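Local coordinates for Alr1585 protein (Nostoc sp., PDB 5C2I) that probably catalyses the hydrogen peroxide-dependent oxidation of dyes and related substrates with a bound heme, as a tetrameric dye-decolorizing peroxidase, at residues Ala77-Lys82 with Ser89-Ala94; Glu281-Ala286 with Gly290-Gly295; Leu48-Glu53 with Tyr103-Ile108. The protein carries 1 engineered substitution. One frame throughout, in Å; residues are numbered along the deposited sequence.

Contacts 1 and 3 both lie in the DyP dimeric alpha+beta barrel domain and reach the same antiparallel sheet. Contact 1 meets it through strand 93-98, at the edge of the sheet within this chain, and contact 3 through strand 42-50. Strand 93-98 leads on to helix 100-105, so the chain runs from one contact to the other. Their nearest atoms are still about 12 Å apart. Contact 2 belongs to the C-terminal part of the peroxidase and holds Arg291 of the heme pocket. Its centre is about 35 Å from that of contact 1 and about 46 Å from that of contact 3. Contacts 2 and 3 lie on opposite sides of the chain's centre.

Contact 1: residues Ala77-Lys82 with Ser89-Ala94; sequences ADEAFK and SGDVFA
Glu79 reaches from helix 73-86 to the backbone of Gly90, Asp91 and Val92, joining the helix to the chain that leads into strand 93-98 of the DyP alpha+beta barrel domain. Its CG sits beside its own backbone N, anti to the carbonyl carbon (chi1 -76°). Beyond CG the chain is extended, which carries the carboxylate well off the helix. On the way, Glu79 CG passes Gly90 CA at 4.3 Å. The helix and the loop come nearest here, with the CA atoms of Glu79 and Gly90 5.4 Å apart. No direct hydrogen bond joins the two segments. Glu79 OE2 lies 3.7 Å from Asp91 N and 3.8 Å from Asp91 CB. A water makes the polar link instead. It lies 2.6 Å from Glu79 OE2 and 2.7 Å from Val92 O, and so bridges the side chain to the residue just before strand 93-98. The side chains of Glu79 and Asp91 cross at about a right angle, and their carboxylate planes are 88° apart. Glu79 OE2 and Asp91 OD2 are 4.3 Å apart. The other oxygen of Glu79, OE1, forms a salt bridge with Arg40, which also donates a hydrogen bond to Asp91 O. Arg40 thus ties helix and loop together. Two acidic groups this close would tend to disfavour each other's charge. The salt bridge to Arg40 probably offsets this and helps keep Glu79 ionised.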
loop_
_atom_site.group_PDB
_atom_site.type_symbol
_atom_site.label_atom_id
_atom_site.label_comp_id
_atom_site.label_asym_id
_atom_site.label_seq_id
_atom_site.Cartn_x
_atom_site.Cartn_y
_atom_site.Cartn_z
ATOM N N ALA A 77 -11.183 -27.832 5.737
ATOM C CA ALA A 77 -11.891 -27.197 6.843
ATOM C C ALA A 77 -10.988 -27.013 8.066
ATOM O O ALA A 77 -11.020 -25.951 8.724
ATOM C CB ALA A 77 -13.150 -27.996 7.216
ATOM N N ASP A 78 -10.190 -28.027 8.388
ATOM C CA ASP A 78 -9.289 -27.972 9.562
ATOM C C ASP A 78 -8.221 -26.896 9.380
ATOM O O ASP A 78 -7.903 -26.181 10.324
ATOM C CB ASP A 78 -8.622 -29.320 9.825
ATOM C CG ASP A 78 -9.620 -30.393 10.322
ATOM O OD1 ASP A 78 -10.804 -30.062 10.576
ATOM O OD2 ASP A 78 -9.233 -31.574 10.461
ATOM N N GLU A 79 -7.708 -26.740 8.157
ATOM C CA GLU A 79 -6.703 -25.721 7.854
ATOM C C GLU A 79 -7.315 -24.322 7.989
ATOM O O GLU A 79 -6.646 -23.403 8.485
ATOM C CB GLU A 79 -6.150 -25.898 6.405
ATOM C CG GLU A 79 -5.164 -27.062 6.238
ATOM C CD GLU A 79 -4.877 -27.383 4.774
ATOM O OE1 GLU A 79 -5.629 -26.966 3.882
ATOM O OE2 GLU A 79 -3.912 -28.076 4.505
ATOM N N ALA A 80 -8.555 -24.146 7.526
ATOM C CA ALA A 80 -9.235 -22.857 7.675
ATOM C C ALA A 80 -9.501 -22.562 9.162
ATOM O O ALA A 80 -9.301 -21.440 9.628
ATOM C CB ALA A 80 -10.527 -22.822 6.876
ATOM N N PHE A 81 -9.888 -23.594 9.914
ATOM C CA PHE A 81 -10.185 -23.441 11.358
ATOM C C PHE A 81 -8.928 -23.023 12.113
ATOM O O PHE A 81 -8.965 -22.091 12.928
ATOM C CB PHE A 81 -10.768 -24.746 11.927
ATOM C CG PHE A 81 -11.134 -24.687 13.397
ATOM C CD1 PHE A 81 -12.400 -24.254 13.795
ATOM C CD2 PHE A 81 -10.246 -25.116 14.371
ATOM C CE1 PHE A 81 -12.752 -24.236 15.155
ATOM C CE2 PHE A 81 -10.593 -25.090 15.740
ATOM C CZ PHE A 81 -11.853 -24.652 16.114
ATOM N N LYS A 82 -7.821 -23.725 11.857
ATOM C CA LYS A 82 -6.547 -23.439 12.538
ATOM C C LYS A 82 -6.038 -22.044 12.161
ATOM O O LYS A 82 -5.494 -21.340 13.010
ATOM C CB LYS A 82 -5.484 -24.513 12.219
ATOM C CG LYS A 82 -5.252 -25.516 13.334
ATOM C CD LYS A 82 -4.010 -26.366 13.068
ATOM C CE LYS A 82 -3.927 -27.556 14.016
ATOM N NZ LYS A 82 -4.927 -28.609 13.662
ATOM N N SER A 89 -0.926 -20.741 9.071
ATOM C CA SER A 89 -1.255 -21.073 7.682
ATOM C C SER A 89 -0.983 -22.580 7.448
ATOM O O SER A 89 -0.106 -23.179 8.070
ATOM C CB SER A 89 -0.492 -20.215 6.671
ATOM O OG SER A 89 0.880 -20.200 6.975
ATOM N N GLY A 90 -1.766 -23.192 6.576
ATOM C CA GLY A 90 -1.662 -24.624 6.369
ATOM C C GLY A 90 -0.723 -25.002 5.238
ATOM O O GLY A 90 0.011 -24.175 4.702
ATOM N N ASP A 91 -0.736 -26.280 4.914
ATOM C CA ASP A 91 -0.024 -26.797 3.753
ATOM C C ASP A 91 -0.601 -26.157 2.488
ATOM O O ASP A 91 -1.700 -25.573 2.513
ATOM C CB ASP A 91 -0.243 -28.309 3.645
ATOM C CG ASP A 91 0.345 -29.099 4.806
ATOM O OD1 ASP A 91 1.305 -28.633 5.451
ATOM O OD2 ASP A 91 -0.176 -30.202 5.070
ATOM N N VAL A 92 0.105 -26.306 1.364
ATOM C CA VAL A 92 -0.502 -26.014 0.076
ATOM C C VAL A 92 -1.771 -26.805 -0.075
ATOM O O VAL A 92 -1.934 -27.890 0.501
ATOM C CB VAL A 92 0.400 -26.342 -1.169
ATOM C CG1 VAL A 92 1.565 -25.392 -1.243
ATOM C CG2 VAL A 92 0.876 -27.763 -1.187
ATOM N N PHE A 93 -2.665 -26.278 -0.879
ATOM C CA PHE A 93 -3.880 -26.972 -1.249
ATOM C C PHE A 93 -3.630 -27.755 -2.532
ATOM O O PHE A 93 -2.989 -27.241 -3.458
ATOM C CB PHE A 93 -5.022 -25.962 -1.493
ATOM C CG PHE A 93 -6.315 -26.624 -1.851
ATOM C CD1 PHE A 93 -6.574 -26.990 -3.180
ATOM C CD2 PHE A 93 -7.168 -27.066 -0.853
ATOM C CE1 PHE A 93 -7.671 -27.769 -3.485
ATOM C CE2 PHE A 93 -8.322 -27.772 -1.170
ATOM C CZ PHE A 93 -8.570 -28.109 -2.486
ATOM N N ALA A 94 -4.142 -28.981 -2.630
ATOM C CA ALA A 94 -3.992 -29.737 -3.895
ATOM C C ALA A 94 -5.223 -30.577 -4.253
ATOM O O ALA A 94 -5.798 -31.264 -3.379
ATOM C CB ALA A 94 -2.746 -30.613 -3.844
HETATM O O HOH W 1 -3.539 -29.219 2.208
#

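Contact 2: residues Glu281-Ala286 with Gly290-Gly295; sequences ENLAGA and GRFADG. With HEM (protoporphyrin IX containing Fe), chain E.
Phe292 CG lies beside its own backbone N (chi1 -73°), and this turns the ring back over helix 281-289 although its CB starts out away from the helix. Asn282 CG sits between its backbone N and carbonyl carbon (chi1 65°), which brings OD1 to the edge of that ring, 3.8 Å from Phe292 CE2. The amide and ring planes are 85° apart. Ala286 CB covers one face in a CH-pi contact, 3.5 Å from the Phe292 ring centroid and almost on the normal. Leu283 CD1 adds an apolar touch to Phe292 CZ. The backbones meet too. Gly290 N, just past the helix, donates to Ala286 O at 2.7 Å, and Ala286 CA makes a CA-H...O contact with Arg291 O. That carbonyl is buried and has no hydrogen-bond partner in the model. A water joins Asn282 O to Ala293 N. Arg291 extends the other way, to the heme, where its NE is 3.8 Å from HEM CBA. Arg291 NH1 donates to Gly295 O at 2.7 Å, nearly in the guanidinium plane, and also to Thr311 O. These bonds help fix the guanidinium beside the propionate chain. The loop after helix 281-289 thus folds back along the helix, then makes a type I turn from Phe292 to Gly295 on the way to helix 330-334. Gln270 of helix 263-277 bonds Glu281 O at the start of helix 281-289.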
loop_
_atom_site.group_PDB
_atom_site.type_symbol
_atom_site.label_atom_id
_atom_site.label_comp_id
_atom_site.label_asym_id
_atom_site.label_seq_id
_atom_site.Cartn_x
_atom_site.Cartn_y
_atom_site.Cartn_z
ATOM N N GLU A 281 -23.627 4.262 -19.043
ATOM C CA GLU A 281 -22.781 3.127 -19.355
ATOM C C GLU A 281 -22.851 2.031 -18.288
ATOM O O GLU A 281 -22.890 0.842 -18.590
ATOM C CB GLU A 281 -21.386 3.662 -19.526
ATOM C CG GLU A 281 -20.302 2.648 -19.776
ATOM C CD GLU A 281 -18.957 3.319 -20.108
ATOM O OE1 GLU A 281 -18.879 4.565 -20.226
ATOM O OE2 GLU A 281 -17.982 2.563 -20.323
ATOM N N ASN A 282 -22.894 2.434 -17.022
ATOM C CA ASN A 282 -23.004 1.434 -15.958
ATOM C C ASN A 282 -24.308 0.597 -16.019
ATOM O O ASN A 282 -24.273 -0.627 -15.819
ATOM C CB ASN A 282 -22.689 2.035 -14.584
ATOM C CG ASN A 282 -23.678 3.073 -14.134
ATOM O OD1 ASN A 282 -24.765 3.240 -14.664
ATOM N ND2 ASN A 282 -23.281 3.799 -13.112
ATOM N N LEU A 283 -25.424 1.230 -16.401
ATOM C CA LEU A 283 -26.683 0.499 -16.571
ATOM C C LEU A 283 -26.632 -0.425 -17.794
ATOM O O LEU A 283 -27.105 -1.574 -17.737
ATOM C CB LEU A 283 -27.882 1.468 -16.649
ATOM C CG LEU A 283 -29.249 0.844 -16.873
ATOM C CD1 LEU A 283 -29.632 -0.138 -15.766
ATOM C CD2 LEU A 283 -30.287 1.945 -17.013
ATOM N N ALA A 284 -26.015 0.023 -18.888
ATOM C CA ALA A 284 -25.814 -0.877 -20.045
ATOM C C ALA A 284 -25.084 -2.169 -19.621
ATOM O O ALA A 284 -25.459 -3.276 -20.013
ATOM C CB ALA A 284 -25.064 -0.162 -21.159
ATOM N N GLY A 285 -23.995 -2.015 -18.872
ATOM C CA GLY A 285 -23.289 -3.158 -18.288
ATOM C C GLY A 285 -24.192 -4.075 -17.477
ATOM O O GLY A 285 -24.169 -5.295 -17.667
ATOM N N ALA A 286 -25.031 -3.484 -16.616
ATOM C CA ALA A 286 -25.946 -4.241 -15.811
ATOM C C ALA A 286 -27.014 -4.982 -16.630
ATOM O O ALA A 286 -27.443 -6.085 -16.251
ATOM C CB ALA A 286 -26.616 -3.346 -14.790
ATOM N N GLY A 290 -26.715 -8.650 -15.791
ATOM C CA GLY A 290 -27.794 -8.878 -14.828
ATOM C C GLY A 290 -27.469 -8.210 -13.493
ATOM O O GLY A 290 -28.322 -8.100 -12.623
ATOM N N ARG A 291 -26.226 -7.743 -13.365
ATOM C CA ARG A 291 -25.779 -6.981 -12.202
ATOM C C ARG A 291 -24.885 -5.837 -12.671
ATOM O O ARG A 291 -24.196 -5.934 -13.675
ATOM C CB ARG A 291 -24.951 -7.841 -11.219
ATOM C CG ARG A 291 -25.694 -8.956 -10.521
ATOM C CD ARG A 291 -24.679 -9.797 -9.768
ATOM N NE ARG A 291 -25.278 -10.943 -9.140
ATOM C CZ ARG A 291 -25.739 -11.000 -7.890
ATOM N NH1 ARG A 291 -25.747 -9.935 -7.080
ATOM N NH2 ARG A 291 -26.239 -12.139 -7.453
ATOM N N PHE A 292 -24.899 -4.754 -11.908
ATOM C CA PHE A 292 -23.875 -3.722 -12.036
ATOM C C PHE A 292 -22.527 -4.285 -11.689
ATOM O O PHE A 292 -22.431 -5.372 -11.113
ATOM C CB PHE A 292 -24.206 -2.542 -11.136
ATOM C CG PHE A 292 -25.351 -1.720 -11.651
ATOM C CD1 PHE A 292 -26.668 -2.050 -11.335
ATOM C CD2 PHE A 292 -25.130 -0.635 -12.485
ATOM C CE1 PHE A 292 -27.741 -1.312 -11.834
ATOM C CE2 PHE A 292 -26.193 0.098 -12.980
ATOM C CZ PHE A 292 -27.498 -0.243 -12.651
ATOM N N ALA A 293 -21.485 -3.543 -12.055
ATOM C CA ALA A 293 -20.108 -3.927 -11.772
ATOM C C ALA A 293 -19.918 -4.299 -10.302
ATOM O O ALA A 293 -19.226 -5.263 -10.006
ATOM C CB ALA A 293 -19.136 -2.835 -12.204
ATOM N N ASP A 294 -20.555 -3.553 -9.391
ATOM C CA ASP A 294 -20.370 -3.807 -7.953
ATOM C C ASP A 294 -21.147 -5.006 -7.433
ATOM O O ASP A 294 -20.988 -5.382 -6.277
ATOM C CB ASP A 294 -20.680 -2.553 -7.090
ATOM C CG ASP A 294 -22.142 -2.115 -7.188
ATOM O OD1 ASP A 294 -23.009 -2.945 -6.943
ATOM O OD2 ASP A 294 -22.418 -0.941 -7.415
ATOM N N GLY A 295 -22.005 -5.584 -8.276
ATOM C CA GLY A 295 -22.857 -6.677 -7.869
ATOM C C GLY A 295 -24.337 -6.386 -7.681
ATOM O O GLY A 295 -25.134 -7.324 -7.527
HETATM C CHA HEM E . -22.866 -15.447 -12.741
HETATM C CHB HEM E . -19.426 -13.486 -15.493
HETATM C CHC HEM E . -19.056 -17.637 -17.953
HETATM C CHD HEM E . -22.667 -19.467 -15.347
HETATM C C1A HEM E . -21.974 -14.540 -13.290
HETATM C C2A HEM E . -21.820 -13.186 -12.871
HETATM C C3A HEM E . -20.855 -12.641 -13.644
HETATM C C4A HEM E . -20.401 -13.657 -14.515
HETATM C CMA HEM E . -20.298 -11.245 -13.580
HETATM C CAA HEM E . -22.584 -12.458 -11.756
HETATM C CBA HEM E . -22.026 -12.549 -10.333
HETATM C CGA HEM E . -22.010 -13.991 -9.906
HETATM O O1A HEM E . -23.034 -14.560 -9.428
HETATM O O2A HEM E . -20.961 -14.624 -10.040
HETATM C C1B HEM E . -19.008 -14.486 -16.369
HETATM C C2B HEM E . -17.946 -14.327 -17.326
HETATM C C3B HEM E . -17.812 -15.474 -17.975
HETATM C C4B HEM E . -18.864 -16.346 -17.447
HETATM C CMB HEM E . -17.136 -13.091 -17.500
HETATM C CAB HEM E . -16.844 -15.913 -19.011
HETATM C CBB HEM E . -15.625 -15.370 -19.178
HETATM C C1C HEM E . -20.058 -18.507 -17.492
HETATM C C2C HEM E . -20.395 -19.724 -18.047
HETATM C C3C HEM E . -21.439 -20.229 -17.316
HETATM C C4C HEM E . -21.706 -19.306 -16.297
HETATM C CMC HEM E . -19.729 -20.431 -19.192
HETATM C CAC HEM E . -22.206 -21.459 -17.506
HETATM C CBC HEM E . -22.457 -22.100 -18.621
HETATM C C1D HEM E . -22.898 -18.516 -14.354
HETATM C C2D HEM E . -23.877 -18.756 -13.299
HETATM C C3D HEM E . -23.973 -17.632 -12.602
HETATM C C4D HEM E . -22.989 -16.721 -13.226
HETATM C CMD HEM E . -24.677 -20.021 -13.033
HETATM C CAD HEM E . -24.828 -17.412 -11.387
HETATM C CBD HEM E . -26.259 -16.974 -11.720
HETATM C CGD HEM E . -27.041 -16.823 -10.456
HETATM O O1D HEM E . -27.583 -15.735 -10.276
HETATM O O2D HEM E . -27.161 -17.763 -9.598
HETATM N NA HEM E . -21.154 -14.795 -14.349
HETATM N NB HEM E . -19.549 -15.651 -16.540
HETATM N NC HEM E . -20.922 -18.202 -16.482
HETATM N ND HEM E . -22.443 -17.261 -14.328
HETATM FE FE HEM E . -21.064 -16.473 -15.422
HETATM O O HOH W 2 -22.114 -1.679 -14.238
HETATM O O HOH W 3 -19.350 -17.408 -14.135
#

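Contact 3: residues Leu48-Glu53 with Tyr103-Ile108; sequences LQFKPE and YEYLEI
The end of strand 42-50 meets the last turn of helix 100-105 in the alpha+beta barrel domain, and Tyr105 spans the gap to Phe50 and Lys51. The helix closes in a Schellman motif at Glu107. Tyr105 CG is anti to its backbone N (chi1 175°), which sends the ring across to the strand end. There Tyr105 OH donates a hydrogen bond of 2.6 Å to Lys51 O. The hydroxyl approaches tilted 25° from the carbonyl plane. Phe50 CB lies over one face of the Tyr105 ring in a CH-pi contact, 3.5 Å from the centroid and displaced toward the rim. Phe50 CB comes nearest to Tyr105 CZ, at 3.4 Å. The two rings lie obliquely to each other, with centroids 5.4 Å apart and planes at 39°. Phe50 CD2 approaches Tyr105 CD1 at 3.8 Å. Tyr105 is therefore held at its hydroxyl by the backbone just past the strand end and on one face by Phe50. A weak bond from Gln54 N also reaches Tyr105 OH. Lys51 turns away from Tyr105, and its NZ bonds Arg174 O. Helix 55-68 packs against both aromatic residues through Val58, and the ring of His149 also meets Tyr105. On the strand side, Phe50 touches Ala177 of strand 177-189, the neighbour of strand 42-50 in the sheet, while Leu106 rests on Leu98 of strand 93-98.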
loop_
_atom_site.group_PDB
_atom_site.type_symbol
_atom_site.label_atom_id
_atom_site.label_comp_id
_atom_site.label_asym_id
_atom_site.label_seq_id
_atom_site.Cartn_x
_atom_site.Cartn_y
_atom_site.Cartn_z
ATOM N N LEU A 48 -1.634 -32.979 -17.767
ATOM C CA LEU A 48 -0.730 -34.076 -17.958
ATOM C C LEU A 48 -1.158 -35.047 -18.999
ATOM O O LEU A 48 -2.326 -35.339 -19.131
ATOM C CB LEU A 48 -0.607 -34.878 -16.662
ATOM C CG LEU A 48 -0.317 -34.098 -15.405
ATOM C CD1 LEU A 48 -0.202 -35.095 -14.241
ATOM C CD2 LEU A 48 0.963 -33.283 -15.528
ATOM N N GLN A 49 -0.174 -35.553 -19.735
ATOM C CA GLN A 49 -0.295 -36.761 -20.543
ATOM C C GLN A 49 0.771 -37.743 -20.069
ATOM O O GLN A 49 1.998 -37.470 -20.163
ATOM C CB GLN A 49 -0.066 -36.473 -22.001
ATOM C CG GLN A 49 -0.279 -37.646 -22.933
ATOM C CD GLN A 49 -0.001 -37.232 -24.371
ATOM O OE1 GLN A 49 1.033 -37.532 -24.910
ATOM N NE2 GLN A 49 -0.920 -36.506 -24.969
ATOM N N PHE A 50 0.316 -38.869 -19.543
ATOM C CA PHE A 50 1.239 -39.867 -19.015
ATOM C C PHE A 50 2.034 -40.528 -20.130
ATOM O O PHE A 50 1.547 -40.690 -21.255
ATOM C CB PHE A 50 0.475 -40.891 -18.157
ATOM C CG PHE A 50 -0.204 -40.262 -16.957
ATOM C CD1 PHE A 50 0.545 -39.599 -15.981
ATOM C CD2 PHE A 50 -1.566 -40.357 -16.777
ATOM C CE1 PHE A 50 -0.067 -39.007 -14.886
ATOM C CE2 PHE A 50 -2.177 -39.776 -15.685
ATOM C CZ PHE A 50 -1.429 -39.096 -14.738
ATOM N N LYS A 51 3.267 -40.898 -19.829
ATOM C CA LYS A 51 4.160 -41.406 -20.877
ATOM C C LYS A 51 3.823 -42.877 -21.206
ATOM O O LYS A 51 3.495 -43.667 -20.306
ATOM C CB LYS A 51 5.605 -41.299 -20.441
ATOM C CG LYS A 51 6.066 -39.872 -20.274
ATOM C CD LYS A 51 7.523 -39.833 -19.860
ATOM C CE LYS A 51 8.048 -38.411 -19.820
ATOM N NZ LYS A 51 9.440 -38.421 -19.295
ATOM N N PRO A 52 3.876 -43.233 -22.490
ATOM C CA PRO A 52 3.510 -44.577 -22.921
ATOM C C PRO A 52 4.255 -45.667 -22.188
ATOM O O PRO A 52 5.428 -45.511 -21.894
ATOM C CB PRO A 52 3.897 -44.612 -24.418
ATOM C CG PRO A 52 3.808 -43.200 -24.853
ATOM C CD PRO A 52 4.165 -42.348 -23.638
ATOM N N GLU A 53 3.538 -46.744 -21.866
ATOM C CA GLU A 53 4.123 -47.959 -21.309
ATOM C C GLU A 53 4.715 -47.750 -19.926
ATOM O O GLU A 53 5.554 -48.518 -19.517
ATOM C CB GLU A 53 5.225 -48.519 -22.228
ATOM C CG GLU A 53 4.885 -48.472 -23.711
ATOM C CD GLU A 53 3.992 -49.608 -24.137
ATOM O OE1 GLU A 53 4.416 -50.786 -23.927
ATOM O OE2 GLU A 53 2.910 -49.324 -24.729
ATOM N N TYR A 103 -8.256 -42.476 -17.293
ATOM C CA TYR A 103 -8.722 -43.769 -16.788
ATOM C C TYR A 103 -8.328 -44.900 -17.712
ATOM O O TYR A 103 -7.884 -45.956 -17.255
ATOM C CB TYR A 103 -10.244 -43.765 -16.581
ATOM C CG TYR A 103 -10.689 -43.253 -15.200
ATOM C CD1 TYR A 103 -10.797 -44.130 -14.110
ATOM C CD2 TYR A 103 -11.032 -41.916 -15.003
ATOM C CE1 TYR A 103 -11.242 -43.669 -12.861
ATOM C CE2 TYR A 103 -11.436 -41.442 -13.756
ATOM C CZ TYR A 103 -11.538 -42.334 -12.691
ATOM O OH TYR A 103 -11.924 -41.848 -11.461
ATOM N N GLU A 104 -8.439 -44.674 -19.013
ATOM C CA GLU A 104 -8.046 -45.706 -19.982
ATOM C C GLU A 104 -6.550 -45.979 -19.909
ATOM O O GLU A 104 -6.143 -47.137 -19.946
ATOM C CB GLU A 104 -8.482 -45.331 -21.386
ATOM C CG GLU A 104 -9.980 -45.387 -21.571
ATOM C CD GLU A 104 -10.339 -45.028 -23.015
ATOM O OE1 GLU A 104 -10.014 -43.940 -23.507
ATOM O OE2 GLU A 104 -10.914 -45.848 -23.703
ATOM N N TYR A 105 -5.751 -44.910 -19.838
ATOM C CA TYR A 105 -4.298 -45.041 -19.686
ATOM C C TYR A 105 -3.957 -45.910 -18.458
ATOM O O TYR A 105 -3.078 -46.762 -18.532
ATOM C CB TYR A 105 -3.619 -43.663 -19.547
ATOM C CG TYR A 105 -2.158 -43.838 -19.261
ATOM C CD1 TYR A 105 -1.714 -44.005 -17.959
ATOM C CD2 TYR A 105 -1.236 -43.899 -20.285
ATOM C CE1 TYR A 105 -0.366 -44.233 -17.698
ATOM C CE2 TYR A 105 0.108 -44.105 -20.041
ATOM C CZ TYR A 105 0.539 -44.273 -18.740
ATOM O OH TYR A 105 1.896 -44.505 -18.488
ATOM N N LEU A 106 -4.695 -45.708 -17.380
ATOM C CA LEU A 106 -4.515 -46.430 -16.145
ATOM C C LEU A 106 -5.076 -47.853 -16.148
ATOM O O LEU A 106 -5.014 -48.539 -15.145
ATOM C CB LEU A 106 -5.104 -45.610 -14.977
ATOM C CG LEU A 106 -4.356 -44.310 -14.706
ATOM C CD1 LEU A 106 -5.155 -43.470 -13.708
ATOM C CD2 LEU A 106 -2.934 -44.547 -14.223
ATOM N N GLU A 107 -5.567 -48.320 -17.297
ATOM C CA GLU A 107 -6.054 -49.701 -17.455
ATOM C C GLU A 107 -7.166 -50.039 -16.463
ATOM O O GLU A 107 -7.285 -51.170 -15.969
ATOM C CB GLU A 107 -4.908 -50.719 -17.394
ATOM C CG GLU A 107 -3.801 -50.408 -18.378
ATOM C CD GLU A 107 -2.599 -51.334 -18.298
ATOM O OE1 GLU A 107 -2.408 -52.029 -17.281
ATOM O OE2 GLU A 107 -1.862 -51.351 -19.280
ATOM N N ILE A 108 -8.042 -49.063 -16.260
ATOM C CA ILE A 108 -9.288 -49.268 -15.521
ATOM C C ILE A 108 -10.368 -49.743 -16.514
ATOM O O ILE A 108 -10.623 -49.085 -17.538
ATOM C CB ILE A 108 -9.735 -47.956 -14.846
ATOM C CG1 ILE A 108 -8.644 -47.423 -13.893
ATOM C CG2 ILE A 108 -11.065 -48.143 -14.132
ATOM C CD1 ILE A 108 -8.231 -48.352 -12.778
#